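Local structure of aminoacyl-histidine dipeptidase (Vibrio alginolyticus, 3MRU) at residues M182-I188 / A399-P405; V345-S349 / M430-A434; M153-F157 / L440-P444; S339-E343 / K404-D408. The protein is a zinc-dependent metallopeptidase of the M20C family that probably hydrolyses dipeptides, preferentially hydrophobic ones including those with prolyl residues. All blocks are in the same frame, centred on the assembly; numbering follows the deposited sequence.

Contact 1 (M182-I188 / A399-P405); sequences MGCAGGI and AYPGWKP
The W403 indole lies over G183, and the Y400 ring over G187, so two aromatic bumps each fill the hollow left by a residue without a side chain. The G183 CA sits 3.6 Å from the centroid of the W403 six-membered ring, a CH-pi contact over the face, and M182 O lies over the same face nearer the rim. At the other end G187, having no side chain, presents its N and CA to the ring face, with G187 CA 3.9 Å from the Y400 ring centroid. W403 brings its indole across with CG anti to its backbone N (chi1 171°), and its CB touches C184 SG at 3.8 Å, while that sulfur stands at the edge of the six-membered ring. Beyond it, the end of M182 crosses the P405 ring at about a right angle, M182 CE to P405 CB 4.1 Å.

The two ring-bearing residues are also the paired ones, both in antiparallel hydrogen-bonded pairs. W403 N gives a bond of 2.7 Å to C184 O, and the return bond is weak; G187 and Y400 exchange a full pair, G187 N to Y400 O being 3.0 Å. Between the two pairs G186 lies beside G402. Strand 181-199 thus pairs with the end of strand 393-400 at Y400 and, by a single bridge at W403, with the loop that follows, consistent with the two-chain connection between catalytic and lid domains in M20 peptidases.

Contact 2 (V345-S349 / M430-A434); sequences VVETS and MVIHA
Strands 346-358 and 430-432 are not paired with each other here: V345 CA is 7.2 Å from V431 CA and V346 CA 7.1 Å from H433 CA, and side chains fill most of the space. At one end V345 and V431 meet through their CG1 methyls, 3.7 Å apart, the two side chains crossing at about a right angle. At the other end the H433 imidazole meets V346 with a face and S349 with an edge. V346 CG1 sits over that face, 3.9 Å from the H433 ring centroid, in a CH-pi contact. S349 OG comes in at the ring edge, in the plane, and shares a hydrogen bond of 2.8 Å with H433 NE2. The position of S349 OG follows from the serine chi1 of 72°, which sets it between the backbone N and the carbonyl carbon. H433, at the centre of an inverse gamma turn just after strand 430-432, points its side chain toward strand 346-358. R369 of the neighbouring strand 361-370 touches both S349 and H433. Either S349 OG or H433 NE2 could be the donor of their bond; whichever it is, that bond and the valine methyl over the face together limit rotation of the imidazole.

Contact 3 (M153-F157 / L440-P444); sequences MTGAF and LFKEP
L440 carries most of this contact, pushing its branched end between M153 and A156. Its CD2 methyl touches A156 CB at 3.6 Å and M153 CG at 3.7 Å, while L440 CD1 lies 3.9 Å from M153 SD; the leucine is tilted against the methionine rather than aligned with it. M153 chi1 (56°) and chi2 (-153°) place that sulfur beside the methyl. Next comes F441, which starts off away from 153-157 but whose ring returns to set its edge against A156 O, with F441 CD2 3.9 Å from that oxygen. L440 to E443 form a type I beta turn, closed by E443 N to L440 O at 3.2 Å. E443 is poorly ordered, and the touch of its CB and CG on the F157 ring is tentative. P444 ends the run: its CG is 3.8 Å from F157 CE1, and its CD lies in plane at the ring's edge. F157 reaches this far because chi1 is extended (-174°). Two loops of the catalytic domain therefore pack by apolar contacts beside the di-metal centre of this M20 peptidase. Measured between side chains, M153 is about 4 Å from E149, a zinc-binding residue of this enzyme that holds no metal in this model, and F441 about 7 Å from the zinc ligand H80.

Contact 4 (S339-E343 / K404-D408); sequences SDEVE and KPDAD
E341 and V342 pack against P405, D406 and A407 in a loop-to-loop contact, partly open to solvent, between the loop joining strands 334-338 and 346-358 and the run leading from strand 393-400 to helix 410-420. Its inner side is apolar: V342 CG2 rests against P405 CB at 4.0 Å, the two side chains inclined to one another. L371 touches P405 as well, so the proline lies among apolar neighbours. Further out, E341 lies alongside the second chain. Its CG is 3.8 Å from A407 CB, and the same E341 CG methylene touches P405 O at 3.6 Å. The glutamate extends over the P405 to A407 backbone, and its carboxylate ends near polar groups: E341 OE1 is 3.5 Å from A407 N and 3.7 Å from D406 OD1. E341 OE2 also approaches P405 O, but these are two acceptors, not hydrogen-bonded, and their closeness is doubtful at this resolution. The E341 and D406 carboxylate planes stand 72° apart. Within the first loop, S339 OG accepts weak bonds from the E341 and V342 amides, and D340 makes a salt bridge with R337. Attraction between the loops thus rests on V342 against P405 and the E341 CG methylene against A407. The E341 and D406 carboxylates on the outer side would probably repel one another, an effect that solvent around these exposed residues may soften.

Overall arrangement
Contacts 1, 2 and 4 form one cluster: between centres, contact 1 lies about 8 Å from contact 2 and about 13 Å from contact 4, and the centres of contacts 2 and 4 are about 10 Å apart. Strands 181-199 and 430-432, neighbours in the large mixed sheet, tie contact 1 to contact 2; K404 and P405 are shared by contacts 1 and 4. Contact 3 stands about 11 Å from contact 1, centre to centre, touching it through P401 on L440 and W403 on K442. Along the chain 153-157 and 440-444 enclose all the other segments, while contacts 1 and 2 interleave, as do 2 and 4. Loops beside the zinc centre are thereby joined, through contact 1, to the large sheet.

Contact 1 (M182-I188 / A399-P405)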
loop_
_atom_site.group_PDB
_atom_site.type_symbol
_atom_site.label_atom_id
_atom_site.label_comp_id
_atom_site.label_asym_id
_atom_site.label_seq_id
_atom_site.Cartn_x
_atom_site.Cartn_y
_atom_site.Cartn_z
ATOM N N MET A 182 3.362 -7.161 11.284
ATOM C CA MET A 182 2.766 -6.874 12.582
ATOM C C MET A 182 2.131 -5.492 12.603
ATOM O O MET A 182 1.524 -5.087 13.612
ATOM C CB MET A 182 3.780 -7.025 13.718
ATOM C CG MET A 182 5.041 -6.197 13.564
ATOM S SD MET A 182 6.225 -6.544 14.881
ATOM C CE MET A 182 5.274 -6.151 16.370
ATOM N N GLY A 183 2.258 -4.779 11.486
ATOM C CA GLY A 183 1.656 -3.468 11.369
ATOM C C GLY A 183 1.764 -2.879 9.988
ATOM O O GLY A 183 2.609 -3.295 9.169
ATOM N N CYS A 184 0.901 -1.892 9.732
ATOM C CA CYS A 184 1.009 -1.067 8.524
ATOM C C CYS A 184 0.513 0.361 8.734
ATOM O O CYS A 184 -0.100 0.680 9.747
ATOM C CB CYS A 184 0.283 -1.724 7.344
ATOM S SG CYS A 184 -1.463 -1.875 7.597
ATOM N N ALA A 185 0.792 1.202 7.750
ATOM C CA ALA A 185 0.372 2.593 7.758
ATOM C C ALA A 185 -1.029 2.793 7.203
ATOM O O ALA A 185 -1.414 2.173 6.214
ATOM C CB ALA A 185 1.372 3.439 6.969
ATOM N N GLY A 186 -1.788 3.671 7.850
ATOM C CA GLY A 186 -3.020 4.195 7.279
ATOM C C GLY A 186 -2.605 5.263 6.304
ATOM O O GLY A 186 -1.410 5.450 6.052
ATOM N N GLY A 187 -3.567 5.967 5.738
ATOM C CA GLY A 187 -3.212 7.072 4.870
ATOM C C GLY A 187 -4.343 8.050 4.714
ATOM O O GLY A 187 -5.447 7.786 5.187
ATOM N N ILE A 188 -4.071 9.175 4.058
ATOM C CA ILE A 188 -5.116 10.109 3.697
ATOM C C ILE A 188 -4.617 11.089 2.641
ATOM O O ILE A 188 -3.489 11.589 2.730
ATOM C CB ILE A 188 -5.590 10.845 4.921
ATOM C CG1 ILE A 188 -6.853 11.640 4.619
ATOM C CG2 ILE A 188 -4.465 11.697 5.481
ATOM C CD1 ILE A 188 -6.716 12.920 3.901
ATOM N N ALA A 399 -9.382 8.452 3.286
ATOM C CA ALA A 399 -8.810 8.121 4.587
ATOM C C ALA A 399 -9.020 6.650 4.899
ATOM O O ALA A 399 -10.142 6.157 4.799
ATOM C CB ALA A 399 -9.439 8.969 5.661
ATOM N N TYR A 400 -7.949 5.961 5.290
ATOM C CA TYR A 400 -8.016 4.552 5.704
ATOM C C TYR A 400 -7.120 4.243 6.913
ATOM O O TYR A 400 -5.987 4.721 7.005
ATOM C CB TYR A 400 -7.684 3.621 4.537
ATOM C CG TYR A 400 -6.361 3.906 3.853
ATOM C CD1 TYR A 400 -5.207 3.187 4.194
ATOM C CD2 TYR A 400 -6.259 4.890 2.863
ATOM C CE1 TYR A 400 -3.990 3.440 3.576
ATOM C CE2 TYR A 400 -5.042 5.143 2.230
ATOM C CZ TYR A 400 -3.918 4.410 2.598
ATOM O OH TYR A 400 -2.721 4.647 1.988
ATOM N N PRO A 401 -7.622 3.420 7.837
ATOM C CA PRO A 401 -6.940 3.155 9.100
ATOM C C PRO A 401 -5.610 2.431 8.964
ATOM O O PRO A 401 -5.395 1.679 8.023
ATOM C CB PRO A 401 -7.933 2.269 9.855
ATOM C CG PRO A 401 -8.802 1.690 8.796
ATOM C CD PRO A 401 -8.903 2.700 7.730
ATOM N N GLY A 402 -4.724 2.688 9.920
ATOM C CA GLY A 402 -3.434 2.020 9.996
ATOM C C GLY A 402 -3.488 0.944 11.056
ATOM O O GLY A 402 -4.497 0.813 11.756
ATOM N N TRP A 403 -2.398 0.189 11.175
ATOM C CA TRP A 403 -2.296 -0.931 12.095
ATOM C C TRP A 403 -1.050 -0.760 12.981
ATOM O O TRP A 403 0.077 -1.014 12.528
ATOM C CB TRP A 403 -2.256 -2.223 11.266
ATOM C CG TRP A 403 -1.940 -3.520 11.987
ATOM C CD1 TRP A 403 -2.149 -3.827 13.314
ATOM C CD2 TRP A 403 -1.402 -4.707 11.389
ATOM N NE1 TRP A 403 -1.734 -5.109 13.575
ATOM C CE2 TRP A 403 -1.282 -5.678 12.413
ATOM C CE3 TRP A 403 -1.001 -5.041 10.083
ATOM C CZ2 TRP A 403 -0.780 -6.959 12.173
ATOM C CZ3 TRP A 403 -0.494 -6.306 9.844
ATOM C CH2 TRP A 403 -0.395 -7.255 10.888
ATOM N N LYS A 404 -1.244 -0.329 14.235
ATOM C CA LYS A 404 -0.098 -0.047 15.102
ATOM C C LYS A 404 0.578 -1.315 15.606
ATOM O O LYS A 404 -0.081 -2.194 16.151
ATOM C CB LYS A 404 -0.455 0.934 16.245
ATOM C CG LYS A 404 -0.964 0.347 17.587
ATOM C CD LYS A 404 -1.443 1.441 18.557
ATOM C CE LYS A 404 -2.613 2.216 17.939
ATOM N NZ LYS A 404 -3.375 3.083 18.891
ATOM N N PRO A 405 1.896 -1.423 15.409
ATOM C CA PRO A 405 2.626 -2.599 15.872
ATOM C C PRO A 405 2.873 -2.638 17.394
ATOM O O PRO A 405 3.513 -1.754 17.958
ATOM C CB PRO A 405 3.945 -2.520 15.093
ATOM C CG PRO A 405 4.142 -1.080 14.810
ATOM C CD PRO A 405 2.772 -0.454 14.729
#

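Contact 2 (V345-S349 / M430-A434)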
loop_
_atom_site.group_PDB
_atom_site.type_symbol
_atom_site.label_atom_id
_atom_site.label_comp_id
_atom_site.label_asym_id
_atom_site.label_seq_id
_atom_site.Cartn_x
_atom_site.Cartn_y
_atom_site.Cartn_z
ATOM N N VAL A 345 11.629 1.958 12.245
ATOM C CA VAL A 345 10.527 1.966 11.295
ATOM C C VAL A 345 9.890 3.340 11.302
ATOM O O VAL A 345 9.735 3.947 12.372
ATOM C CB VAL A 345 9.493 0.915 11.828
ATOM C CG1 VAL A 345 8.135 1.007 11.118
ATOM C CG2 VAL A 345 10.053 -0.485 11.721
ATOM N N VAL A 346 9.521 3.825 10.117
ATOM C CA VAL A 346 8.812 5.107 9.993
ATOM C C VAL A 346 7.393 5.055 10.572
ATOM O O VAL A 346 6.534 4.306 10.097
ATOM C CB VAL A 346 8.710 5.570 8.546
ATOM C CG1 VAL A 346 8.010 6.905 8.493
ATOM C CG2 VAL A 346 10.083 5.648 7.901
ATOM N N GLU A 347 7.146 5.856 11.596
ATOM C CA GLU A 347 5.809 5.949 12.153
ATOM C C GLU A 347 4.881 6.873 11.352
ATOM O O GLU A 347 3.742 6.503 11.079
ATOM C CB GLU A 347 5.856 6.381 13.606
ATOM C CG GLU A 347 4.519 6.286 14.295
ATOM C CD GLU A 347 4.573 6.772 15.727
ATOM O OE1 GLU A 347 4.878 7.976 15.956
ATOM O OE2 GLU A 347 4.306 5.936 16.624
ATOM N N THR A 348 5.348 8.068 10.995
ATOM C CA THR A 348 4.505 9.009 10.255
ATOM C C THR A 348 5.284 9.661 9.118
ATOM O O THR A 348 6.487 9.877 9.242
ATOM C CB THR A 348 3.886 10.123 11.160
ATOM O OG1 THR A 348 3.327 9.570 12.355
ATOM C CG2 THR A 348 2.778 10.832 10.422
ATOM N N SER A 349 4.605 9.965 8.014
ATOM C CA SER A 349 5.252 10.630 6.904
ATOM C C SER A 349 4.237 11.233 5.967
ATOM O O SER A 349 3.043 10.937 6.058
ATOM C CB SER A 349 6.097 9.657 6.112
ATOM O OG SER A 349 5.250 8.794 5.380
ATOM N N MET A 430 8.106 -7.759 9.822
ATOM C CA MET A 430 8.133 -6.416 9.222
ATOM C C MET A 430 6.985 -5.475 9.573
ATOM O O MET A 430 6.019 -5.859 10.239
ATOM C CB MET A 430 8.206 -6.522 7.712
ATOM C CG MET A 430 9.568 -6.820 7.227
ATOM S SD MET A 430 9.674 -6.559 5.464
ATOM C CE MET A 430 10.372 -4.898 5.406
ATOM N N VAL A 431 7.128 -4.229 9.129
ATOM C CA VAL A 431 6.069 -3.224 9.168
ATOM C C VAL A 431 6.178 -2.446 7.866
ATOM O O VAL A 431 7.184 -1.785 7.633
ATOM C CB VAL A 431 6.212 -2.259 10.369
ATOM C CG1 VAL A 431 5.228 -1.124 10.263
ATOM C CG2 VAL A 431 5.954 -2.979 11.644
ATOM N N ILE A 432 5.180 -2.551 6.995
ATOM C CA ILE A 432 5.229 -1.777 5.753
ATOM C C ILE A 432 4.532 -0.456 5.918
ATOM O O ILE A 432 3.487 -0.349 6.567
ATOM C CB ILE A 432 4.682 -2.487 4.450
ATOM C CG1 ILE A 432 3.686 -3.599 4.762
ATOM C CG2 ILE A 432 5.823 -2.986 3.580
ATOM C CD1 ILE A 432 2.330 -3.116 5.229
ATOM N N HIS A 433 5.130 0.552 5.308
ATOM C CA HIS A 433 4.578 1.871 5.354
ATOM C C HIS A 433 3.604 1.919 4.187
ATOM O O HIS A 433 3.801 2.686 3.228
ATOM C CB HIS A 433 5.694 2.913 5.220
ATOM C CG HIS A 433 5.398 4.183 5.941
ATOM N ND1 HIS A 433 5.184 4.228 7.299
ATOM C CD2 HIS A 433 5.250 5.448 5.491
ATOM C CE1 HIS A 433 4.913 5.470 7.653
ATOM N NE2 HIS A 433 4.955 6.231 6.577
ATOM N N ALA A 434 2.561 1.080 4.283
ATOM C CA ALA A 434 1.574 0.900 3.219
ATOM C C ALA A 434 0.258 0.317 3.752
ATOM O O ALA A 434 0.158 -0.081 4.912
ATOM C CB ALA A 434 2.108 0.071 2.094
#

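Contact 3 (M153-F157 / L440-P444)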
loop_
_atom_site.group_PDB
_atom_site.type_symbol
_atom_site.label_atom_id
_atom_site.label_comp_id
_atom_site.label_asym_id
_atom_site.label_seq_id
_atom_site.Cartn_x
_atom_site.Cartn_y
_atom_site.Cartn_z
ATOM N N MET A 153 -11.077 -2.556 -1.426
ATOM C CA MET A 153 -11.307 -3.460 -0.295
ATOM C C MET A 153 -12.619 -3.207 0.441
ATOM O O MET A 153 -12.670 -3.185 1.677
ATOM C CB MET A 153 -10.137 -3.620 0.686
ATOM C CG MET A 153 -9.591 -2.350 1.309
ATOM S SD MET A 153 -7.847 -2.537 1.766
ATOM C CE MET A 153 -7.079 -2.590 0.129
ATOM N N THR A 154 -13.685 -3.056 -0.337
ATOM C CA THR A 154 -15.010 -2.792 0.223
ATOM C C THR A 154 -15.323 -3.637 1.475
ATOM O O THR A 154 -15.679 -3.091 2.533
ATOM C CB THR A 154 -16.133 -2.898 -0.852
ATOM O OG1 THR A 154 -17.403 -2.869 -0.210
ATOM C CG2 THR A 154 -16.046 -4.166 -1.638
ATOM N N GLY A 155 -15.134 -4.951 1.346
ATOM C CA GLY A 155 -15.487 -5.916 2.377
ATOM C C GLY A 155 -14.740 -5.719 3.676
ATOM O O GLY A 155 -15.254 -6.072 4.747
ATOM N N ALA A 156 -13.542 -5.135 3.593
ATOM C CA ALA A 156 -12.678 -5.007 4.762
ATOM C C ALA A 156 -13.197 -4.088 5.881
ATOM O O ALA A 156 -13.065 -4.442 7.045
ATOM C CB ALA A 156 -11.264 -4.680 4.362
ATOM N N PHE A 157 -13.792 -2.926 5.576
ATOM C CA PHE A 157 -14.678 -2.304 6.588
ATOM C C PHE A 157 -16.114 -2.638 6.248
ATOM O O PHE A 157 -17.026 -1.922 6.637
ATOM C CB PHE A 157 -14.555 -0.776 6.734
ATOM C CG PHE A 157 -15.392 -0.196 7.897
ATOM C CD1 PHE A 157 -15.023 -0.409 9.229
ATOM C CD2 PHE A 157 -16.552 0.546 7.650
ATOM C CE1 PHE A 157 -15.788 0.114 10.274
ATOM C CE2 PHE A 157 -17.316 1.065 8.687
ATOM C CZ PHE A 157 -16.933 0.852 9.998
ATOM N N LEU A 440 -7.620 -2.241 8.064
ATOM C CA LEU A 440 -9.024 -1.898 8.233
ATOM C C LEU A 440 -9.661 -2.730 9.330
ATOM O O LEU A 440 -10.651 -2.314 9.933
ATOM C CB LEU A 440 -9.788 -2.058 6.925
ATOM C CG LEU A 440 -9.552 -0.990 5.856
ATOM C CD1 LEU A 440 -8.126 -0.986 5.358
ATOM C CD2 LEU A 440 -10.505 -1.145 4.679
ATOM N N PHE A 441 -9.068 -3.889 9.607
ATOM C CA PHE A 441 -9.577 -4.772 10.658
ATOM C C PHE A 441 -9.402 -4.184 12.031
ATOM O O PHE A 441 -10.074 -4.624 12.959
ATOM C CB PHE A 441 -8.931 -6.170 10.641
ATOM C CG PHE A 441 -9.227 -6.974 9.401
ATOM C CD1 PHE A 441 -8.341 -7.948 8.982
ATOM C CD2 PHE A 441 -10.383 -6.754 8.658
ATOM C CE1 PHE A 441 -8.594 -8.681 7.851
ATOM C CE2 PHE A 441 -10.639 -7.477 7.522
ATOM C CZ PHE A 441 -9.744 -8.443 7.112
ATOM N N LYS A 442 -8.497 -3.211 12.167
ATOM C CA LYS A 442 -8.271 -2.585 13.470
ATOM C C LYS A 442 -9.299 -1.527 13.841
ATOM O O LYS A 442 -9.393 -1.170 15.016
ATOM C CB LYS A 442 -6.883 -1.942 13.584
ATOM C CG LYS A 442 -5.756 -2.914 13.936
ATOM C CD LYS A 442 -5.951 -3.594 15.285
ATOM C CE LYS A 442 -5.181 -2.906 16.394
ATOM N NZ LYS A 442 -4.864 -3.848 17.512
ATOM N N GLU A 443 -10.086 -1.056 12.864
ATOM C CA GLU A 443 -11.155 -0.084 13.156
ATOM C C GLU A 443 -12.122 -0.630 14.230
ATOM O O GLU A 443 -12.194 -0.074 15.331
ATOM C CB GLU A 443 -11.972 0.272 11.897
ATOM C CG GLU A 443 -12.519 1.720 11.882
ATOM C CD GLU A 443 -13.126 2.176 13.233
ATOM O OE1 GLU A 443 -14.265 1.747 13.557
ATOM O OE2 GLU A 443 -12.463 2.968 13.962
ATOM N N PRO A 444 -12.861 -1.723 13.931
ATOM C CA PRO A 444 -13.501 -2.440 15.051
ATOM C C PRO A 444 -12.473 -3.470 15.505
ATOM O O PRO A 444 -11.536 -3.743 14.757
ATOM C CB PRO A 444 -14.705 -3.124 14.396
ATOM C CG PRO A 444 -14.910 -2.365 13.069
ATOM C CD PRO A 444 -13.528 -2.001 12.658
#

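Contact 4 (S339-E343 / K404-D408)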
loop_
_atom_site.group_PDB
_atom_site.type_symbol
_atom_site.label_atom_id
_atom_site.label_comp_id
_atom_site.label_asym_id
_atom_site.label_seq_id
_atom_site.Cartn_x
_atom_site.Cartn_y
_atom_site.Cartn_z
ATOM N N SER A 339 9.380 5.245 14.612
ATOM C CA SER A 339 8.660 4.522 15.658
ATOM C C SER A 339 9.623 4.105 16.714
ATOM O O SER A 339 10.755 3.717 16.397
ATOM C CB SER A 339 7.972 3.265 15.130
ATOM O OG SER A 339 7.329 2.571 16.200
ATOM N N ASP A 340 9.178 4.161 17.964
ATOM C CA ASP A 340 10.037 3.708 19.055
ATOM C C ASP A 340 9.671 2.300 19.496
ATOM O O ASP A 340 10.502 1.578 20.054
ATOM C CB ASP A 340 10.069 4.696 20.243
ATOM C CG ASP A 340 8.702 5.274 20.571
ATOM O OD1 ASP A 340 8.668 6.482 20.967
ATOM O OD2 ASP A 340 7.678 4.532 20.417
ATOM N N GLU A 341 8.440 1.892 19.221
ATOM C CA GLU A 341 8.057 0.532 19.543
ATOM C C GLU A 341 8.805 -0.477 18.687
ATOM O O GLU A 341 9.073 -1.578 19.149
ATOM C CB GLU A 341 6.563 0.339 19.486
ATOM C CG GLU A 341 6.149 -0.900 20.197
ATOM C CD GLU A 341 4.810 -0.746 20.852
ATOM O OE1 GLU A 341 4.574 -1.403 21.910
ATOM O OE2 GLU A 341 3.995 0.039 20.305
ATOM N N VAL A 342 9.148 -0.112 17.460
ATOM C CA VAL A 342 9.918 -1.021 16.621
ATOM C C VAL A 342 11.128 -0.667 15.761
ATOM O O VAL A 342 11.047 -0.604 14.528
ATOM C CB VAL A 342 9.009 -1.690 15.565
ATOM C CG1 VAL A 342 9.765 -2.793 14.826
ATOM C CG2 VAL A 342 7.771 -2.245 16.208
ATOM N N GLU A 343 12.246 -0.432 16.432
ATOM C CA GLU A 343 13.555 -0.796 15.890
ATOM C C GLU A 343 13.670 -0.201 14.465
ATOM O O GLU A 343 13.800 -0.939 13.498
ATOM C CB GLU A 343 13.805 -2.335 15.822
ATOM C CG GLU A 343 13.412 -3.158 17.111
ATOM C CD GLU A 343 12.701 -4.511 16.812
ATOM O OE1 GLU A 343 11.729 -4.859 17.529
ATOM O OE2 GLU A 343 13.096 -5.239 15.868
ATOM N N LYS A 404 -1.244 -0.329 14.235
ATOM C CA LYS A 404 -0.098 -0.047 15.102
ATOM C C LYS A 404 0.578 -1.315 15.606
ATOM O O LYS A 404 -0.081 -2.194 16.151
ATOM C CB LYS A 404 -0.455 0.934 16.245
ATOM C CG LYS A 404 -0.964 0.347 17.587
ATOM C CD LYS A 404 -1.443 1.441 18.557
ATOM C CE LYS A 404 -2.613 2.216 17.939
ATOM N NZ LYS A 404 -3.375 3.083 18.891
ATOM N N PRO A 405 1.896 -1.423 15.409
ATOM C CA PRO A 405 2.626 -2.599 15.872
ATOM C C PRO A 405 2.873 -2.638 17.394
ATOM O O PRO A 405 3.513 -1.754 17.958
ATOM C CB PRO A 405 3.945 -2.520 15.093
ATOM C CG PRO A 405 4.142 -1.080 14.810
ATOM C CD PRO A 405 2.772 -0.454 14.729
ATOM N N ASP A 406 2.350 -3.673 18.041
ATOM C CA ASP A 406 2.607 -3.940 19.456
ATOM C C ASP A 406 3.751 -4.940 19.624
ATOM O O ASP A 406 3.624 -6.112 19.246
ATOM C CB ASP A 406 1.348 -4.476 20.136
ATOM C CG ASP A 406 1.619 -5.010 21.539
ATOM O OD1 ASP A 406 2.393 -4.363 22.302
ATOM O OD2 ASP A 406 1.054 -6.082 21.876
ATOM N N ALA A 407 4.853 -4.475 20.210
ATOM C CA ALA A 407 6.039 -5.306 20.377
ATOM C C ALA A 407 5.862 -6.413 21.403
ATOM O O ALA A 407 5.325 -6.200 22.499
ATOM C CB ALA A 407 7.212 -4.481 20.789
ATOM N N ASP A 408 6.305 -7.602 21.001
ATOM C CA ASP A 408 6.082 -8.852 21.722
ATOM C C ASP A 408 4.641 -9.024 22.219
ATOM O O ASP A 408 4.401 -9.442 23.358
ATOM C CB ASP A 408 7.105 -9.097 22.838
ATOM C CG ASP A 408 7.776 -10.466 22.713
ATOM O OD1 ASP A 408 7.940 -10.946 21.561
ATOM O OD2 ASP A 408 8.141 -11.058 23.756
#